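PDB 2W6K: COBE from Pseudomonas aeruginosa, which takes part in the cobalamin (vitamin B12) biosynthetic pathway, where its precise role is not settled, and belongs to the CbiG C-terminal family. Local coordinates for residues 20-23 / 24-28; 61-64 / 65-68; 97-100 / 101-104. One frame throughout, in Å; residues are numbered along the deposited sequence.

In the fold
Each contact is local. Contacts 1 and 3 lie at helix starts, where a serine caps a backbone N-H; contact 2 covers the C-terminal turns of helix 58-67 and its end. Contacts 1 and 2 touch, A24 and L27 of the one packing on Q62 and L63 of the other, so that the start of helix 24-37 packs against helix 58-67. Contact 3 touches neither and lies at the start of helix 102-115. All are partly buried, but contact 3 is centred nearer the middle of the chain, about 11 Å away against 15 and 14 Å. It holds a sulfate, whereas contact 1 adds a sulfur-aromatic approach and contact 2 leucine packing beside a water-bridged, solvent-facing side.

Contact 1 (20-23 / 24-28); sequences RGCS and AEHLR
S23 and L27 are joined by the first backbone bond of the helix: L27 N donates to S23 O at 3.0 Å, nearly straight at 173°. Residues 20-23 arrive as an irregular loop after strand 12-18, kinked at G21 by a positive phi, and the chain turns helical at A24. R28 N then bonds to A24 O, continuing the helical pattern.

The side chain of S23 folds back over this first turn. With chi1 at 70°, its hydroxyl sits between its own backbone N and carbonyl carbon, and OG accepts from H26 N at 2.9 Å. This is an N-cap: S23 offers its carbonyl to L27 and its hydroxyl to H26, occupying two amides of the opening turn. E25, bent at chi2, brings OE2 to 3.5 Å from S23 CB on the outer side.

C22 adds the second contact. Its SG lies 3.6 Å from H26 CD2 and also 3.6 Å from L27 CD2; the sulfur touches both, meeting them from directions roughly at right angles. It approaches the ring obliquely, 4.1 Å from the centroid. H26 reaches it with CG anti to the backbone N (chi1 -176°), while NE2 is hydrogen-bonded to D128, which helps fix the ring. L27 continues inward onto I16 and C18 of strand 12-18 and onto L60 and L63 of helix 58-67.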
# COMPACT_ATOMS: atom_id res chain seq x y z
N ARG A 20 -1.43 16.03 -5.32
CA ARG A 20 -2.74 16.63 -5.21
C ARG A 20 -3.48 16.56 -6.54
O ARG A 20 -2.91 16.86 -7.61
CB ARG A 20 -2.60 18.08 -4.72
CG ARG A 20 -3.82 18.69 -4.12
CD ARG A 20 -3.40 19.84 -3.20
NE ARG A 20 -4.12 19.84 -1.92
CZ ARG A 20 -3.57 19.94 -0.71
NH1 ARG A 20 -2.25 20.07 -0.56
NH2 ARG A 20 -4.35 19.91 0.36
N GLY A 21 -4.74 16.15 -6.49
CA GLY A 21 -5.59 16.11 -7.67
C GLY A 21 -5.47 14.87 -8.56
O GLY A 21 -6.15 14.80 -9.59
N CYS A 22 -4.62 13.91 -8.18
CA CYS A 22 -4.45 12.69 -8.98
C CYS A 22 -5.79 11.96 -9.09
O CYS A 22 -6.46 11.76 -8.06
CB CYS A 22 -3.40 11.77 -8.37
SG CYS A 22 -2.82 10.48 -9.49
N SER A 23 -6.18 11.61 -10.32
CA SER A 23 -7.50 11.00 -10.57
C SER A 23 -7.55 9.52 -10.20
O SER A 23 -6.52 8.83 -10.19
CB SER A 23 -7.93 11.14 -12.03
OG SER A 23 -7.14 10.31 -12.88
N ALA A 24 -8.76 9.04 -9.91
CA ALA A 24 -8.97 7.60 -9.70
C ALA A 24 -8.52 6.81 -10.93
O ALA A 24 -7.93 5.74 -10.81
CB ALA A 24 -10.43 7.30 -9.37
N GLU A 25 -8.79 7.37 -12.12
CA GLU A 25 -8.42 6.69 -13.37
C GLU A 25 -6.88 6.53 -13.48
O GLU A 25 -6.39 5.46 -13.83
CB GLU A 25 -9.02 7.45 -14.57
CG GLU A 25 -10.57 7.56 -14.51
CD GLU A 25 -11.11 8.92 -13.98
OE1 GLU A 25 -11.86 9.58 -14.76
OE2 GLU A 25 -10.83 9.33 -12.82
N HIS A 26 -6.15 7.57 -13.11
CA HIS A 26 -4.70 7.55 -13.16
C HIS A 26 -4.19 6.53 -12.16
O HIS A 26 -3.38 5.63 -12.50
CB HIS A 26 -4.15 8.92 -12.81
CG HIS A 26 -2.66 9.01 -12.94
ND1 HIS A 26 -2.05 9.74 -13.93
CD2 HIS A 26 -1.67 8.47 -12.19
CE1 HIS A 26 -0.74 9.65 -13.79
NE2 HIS A 26 -0.48 8.88 -12.75
N LEU A 27 -4.69 6.63 -10.93
CA LEU A 27 -4.25 5.70 -9.89
C LEU A 27 -4.56 4.26 -10.30
O LEU A 27 -3.72 3.37 -10.11
CB LEU A 27 -4.92 6.02 -8.54
CG LEU A 27 -4.53 7.36 -7.91
CD1 LEU A 27 -5.23 7.59 -6.62
CD2 LEU A 27 -3.02 7.38 -7.68
N ARG A 28 -5.74 4.04 -10.87
CA ARG A 28 -6.12 2.66 -11.24
C ARG A 28 -5.18 2.10 -12.30
O ARG A 28 -4.80 0.93 -12.22
CB ARG A 28 -7.58 2.60 -11.74
CG ARG A 28 -7.98 1.17 -12.12
CD ARG A 28 -9.40 1.09 -12.63
NE ARG A 28 -9.56 1.84 -13.87
CZ ARG A 28 -10.73 2.34 -14.30
NH1 ARG A 28 -10.78 3.03 -15.43
NH2 ARG A 28 -11.84 2.14 -13.61

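Contact 2 (61-64 / 65-68); sequences RQLA and TLLE
L63 and L67, one turn apart, form the tightly packed side of this helix end. L67 CD1 lies 3.9 Å from L63 CG, the two side chains crossing at a slant. In L67, CG stands beside the backbone N (chi1 -67°), which sets it close to L63 O and brings CD1 against L63 CG. The backbone between them is regular: L67 N donates to L63 O at 3.0 Å and L66 N to Q62 O at 2.9 Å.

The opposite character appears at R61 and T65, on the solvent side. T65 N bonds to R61 O at 3.0 Å, and a water donates to that same carbonyl oxygen and is hydrogen-bonded to T65 OG1 at 2.8 Å, bridging the two residues. The guanidinium of R61 turns to a salt bridge with D56. At E68 phi becomes positive and the helix closes in a Schellman motif, E68 N bonding to T65 O at 3.1 Å.

Helix 58-67 is the crossover of the beta-alpha-beta unit 47-51, 58-67, 71-74. L63 and L67 both rest on L48 of strand 47-51, while Q62, L63 and L66 meet helix 24-37 through A24, L27 and R28.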
# COMPACT_ATOMS: atom_id res chain seq x y z
N ARG A 61 -10.48 7.89 -2.48
CA ARG A 61 -11.78 7.42 -2.11
C ARG A 61 -12.56 6.89 -3.31
O ARG A 61 -13.26 5.86 -3.20
CB ARG A 61 -12.54 8.49 -1.35
CG ARG A 61 -12.01 8.65 0.09
CD ARG A 61 -13.05 9.32 0.98
NE ARG A 61 -13.37 10.68 0.54
CZ ARG A 61 -12.65 11.77 0.80
NH1 ARG A 61 -11.51 11.69 1.47
NH2 ARG A 61 -13.06 12.95 0.35
N GLN A 62 -12.42 7.56 -4.47
CA GLN A 62 -13.14 7.09 -5.67
C GLN A 62 -12.59 5.76 -6.11
O GLN A 62 -13.35 4.85 -6.52
CB GLN A 62 -13.04 8.10 -6.81
CG GLN A 62 -13.88 9.40 -6.58
CD GLN A 62 -13.66 10.43 -7.67
OE1 GLN A 62 -13.34 10.08 -8.81
NE2 GLN A 62 -13.79 11.71 -7.32
N LEU A 63 -11.26 5.61 -6.03
CA LEU A 63 -10.62 4.32 -6.38
C LEU A 63 -11.13 3.21 -5.47
O LEU A 63 -11.44 2.10 -5.94
CB LEU A 63 -9.09 4.40 -6.28
CG LEU A 63 -8.36 3.12 -6.72
CD1 LEU A 63 -8.74 2.72 -8.15
CD2 LEU A 63 -6.87 3.37 -6.62
N ALA A 64 -11.26 3.50 -4.18
CA ALA A 64 -11.76 2.48 -3.24
C ALA A 64 -13.18 2.08 -3.67
O ALA A 64 -13.52 0.92 -3.66
CB ALA A 64 -11.74 2.98 -1.82
N THR A 65 -13.99 3.05 -4.07
CA THR A 65 -15.36 2.76 -4.44
C THR A 65 -15.41 1.91 -5.70
O THR A 65 -16.18 0.93 -5.75
CB THR A 65 -16.16 4.06 -4.60
OG1 THR A 65 -16.41 4.59 -3.29
CG2 THR A 65 -17.52 3.79 -5.29
N LEU A 66 -14.59 2.25 -6.68
CA LEU A 66 -14.47 1.45 -7.91
C LEU A 66 -14.14 -0.00 -7.60
O LEU A 66 -14.72 -0.93 -8.17
CB LEU A 66 -13.36 2.01 -8.80
CG LEU A 66 -13.75 3.33 -9.47
CD1 LEU A 66 -12.52 3.96 -10.11
CD2 LEU A 66 -14.87 3.10 -10.50
N LEU A 67 -13.16 -0.20 -6.71
CA LEU A 67 -12.70 -1.53 -6.35
C LEU A 67 -13.63 -2.26 -5.41
O LEU A 67 -13.45 -3.46 -5.17
CB LEU A 67 -11.32 -1.43 -5.67
CG LEU A 67 -10.18 -0.97 -6.57
CD1 LEU A 67 -8.94 -0.62 -5.79
CD2 LEU A 67 -9.88 -2.09 -7.55
N GLU A 68 -14.61 -1.54 -4.84
CA GLU A 68 -15.44 -2.08 -3.75
C GLU A 68 -14.60 -2.68 -2.61
O GLU A 68 -14.93 -3.74 -2.04
CB GLU A 68 -16.46 -3.10 -4.29
CG GLU A 68 -17.18 -2.59 -5.52
CD GLU A 68 -18.38 -3.43 -5.92
OE1 GLU A 68 -18.27 -4.68 -6.04
OE2 GLU A 68 -19.45 -2.82 -6.12
O HOH W 1 -15.11 5.31 -0.93

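Contact 3 (97-100 / 101-104); sequences TGCS and SVAE. With SO4 (sulfate ion), chain B.
The N-terminus of helix 102-115 forms an anion site here, with S101 as N-cap and a sulfate, probably from the crystallisation liquor, held at the opening turn. S101 OG serves both purposes. It accepts from E104 N at 3.2 Å, the capping bond, and donates to sulfate O3 at 2.8 Å. The chi1 of 174° carries OG anti to the backbone N, placing it between the amide of E104 and the anion. Two backbone amides complete the grip from this segment: V102 N donates to O2 at 2.8 Å and A103 N to O4 at 2.9 Å, so three different sulfate oxygens are bound. K125 NZ adds a further hydrogen bond. Together with the helix dipole, the lysine would be expected to favour a negative charge here, consistent with a place that could receive an anionic group, although no natural ligand is known from this structure.

The preceding loop, 97-100, links helix 91-97 to this cap. T97 OG1 accepts from C99 N at 3.0 Å, an ST turn, and is also hydrogen-bonded to A93 O; between them G98 takes a positive phi as the chain leaves the helix. The carboxylate of E104 turns to L87 N, S88 OG and K125 N, linking the first helical turn to strand 119-127 and to the loop 87-88.

Apolar contact across the turn is lighter. T97 CG2 and V102 CG2 meet at 4.2 Å. C99 SG lies 3.2 Å from S101 O.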
# COMPACT_ATOMS: atom_id res chain seq x y z
N THR A 97 6.02 14.64 4.93
CA THR A 97 5.32 13.72 5.82
C THR A 97 6.15 13.20 7.00
O THR A 97 5.59 12.76 8.01
CB THR A 97 4.78 12.50 5.04
OG1 THR A 97 5.88 11.66 4.68
CG2 THR A 97 4.06 12.94 3.77
N GLY A 98 7.48 13.23 6.86
CA GLY A 98 8.39 12.61 7.83
C GLY A 98 8.70 11.16 7.52
O GLY A 98 9.55 10.53 8.17
N CYS A 99 8.01 10.63 6.51
CA CYS A 99 8.12 9.22 6.11
C CYS A 99 8.81 9.18 4.75
O CYS A 99 8.46 9.97 3.87
CB CYS A 99 6.71 8.61 6.00
SG CYS A 99 6.53 7.10 5.00
N SER A 100 9.77 8.27 4.57
CA SER A 100 10.59 8.24 3.33
C SER A 100 9.88 7.67 2.11
O SER A 100 10.31 7.86 0.98
CB SER A 100 11.90 7.47 3.56
OG SER A 100 12.71 8.18 4.49
N SER A 101 8.82 6.90 2.33
CA SER A 101 8.01 6.41 1.19
C SER A 101 6.65 6.09 1.70
O SER A 101 6.50 5.12 2.43
CB SER A 101 8.60 5.17 0.51
OG SER A 101 7.66 4.71 -0.47
N VAL A 102 5.67 6.91 1.32
CA VAL A 102 4.29 6.69 1.76
C VAL A 102 3.80 5.36 1.21
O VAL A 102 3.16 4.60 1.94
CB VAL A 102 3.35 7.86 1.36
CG1 VAL A 102 1.89 7.47 1.51
CG2 VAL A 102 3.71 9.08 2.18
N ALA A 103 4.05 5.10 -0.07
CA ALA A 103 3.51 3.87 -0.68
C ALA A 103 4.06 2.63 -0.00
O ALA A 103 3.32 1.70 0.33
CB ALA A 103 3.82 3.84 -2.17
N GLU A 104 5.37 2.58 0.17
CA GLU A 104 6.01 1.39 0.75
C GLU A 104 5.64 1.22 2.24
O GLU A 104 5.24 0.14 2.67
CB GLU A 104 7.52 1.46 0.55
CG GLU A 104 7.86 1.34 -0.91
CD GLU A 104 9.35 1.35 -1.22
OE1 GLU A 104 10.15 1.62 -0.31
OE2 GLU A 104 9.69 1.10 -2.41
S SO4 B . 5.99 7.79 -2.07
O1 SO4 B . 6.11 8.65 -3.29
O2 SO4 B . 6.00 8.64 -0.88
O3 SO4 B . 7.14 6.91 -2.05
O4 SO4 B . 4.76 7.06 -2.15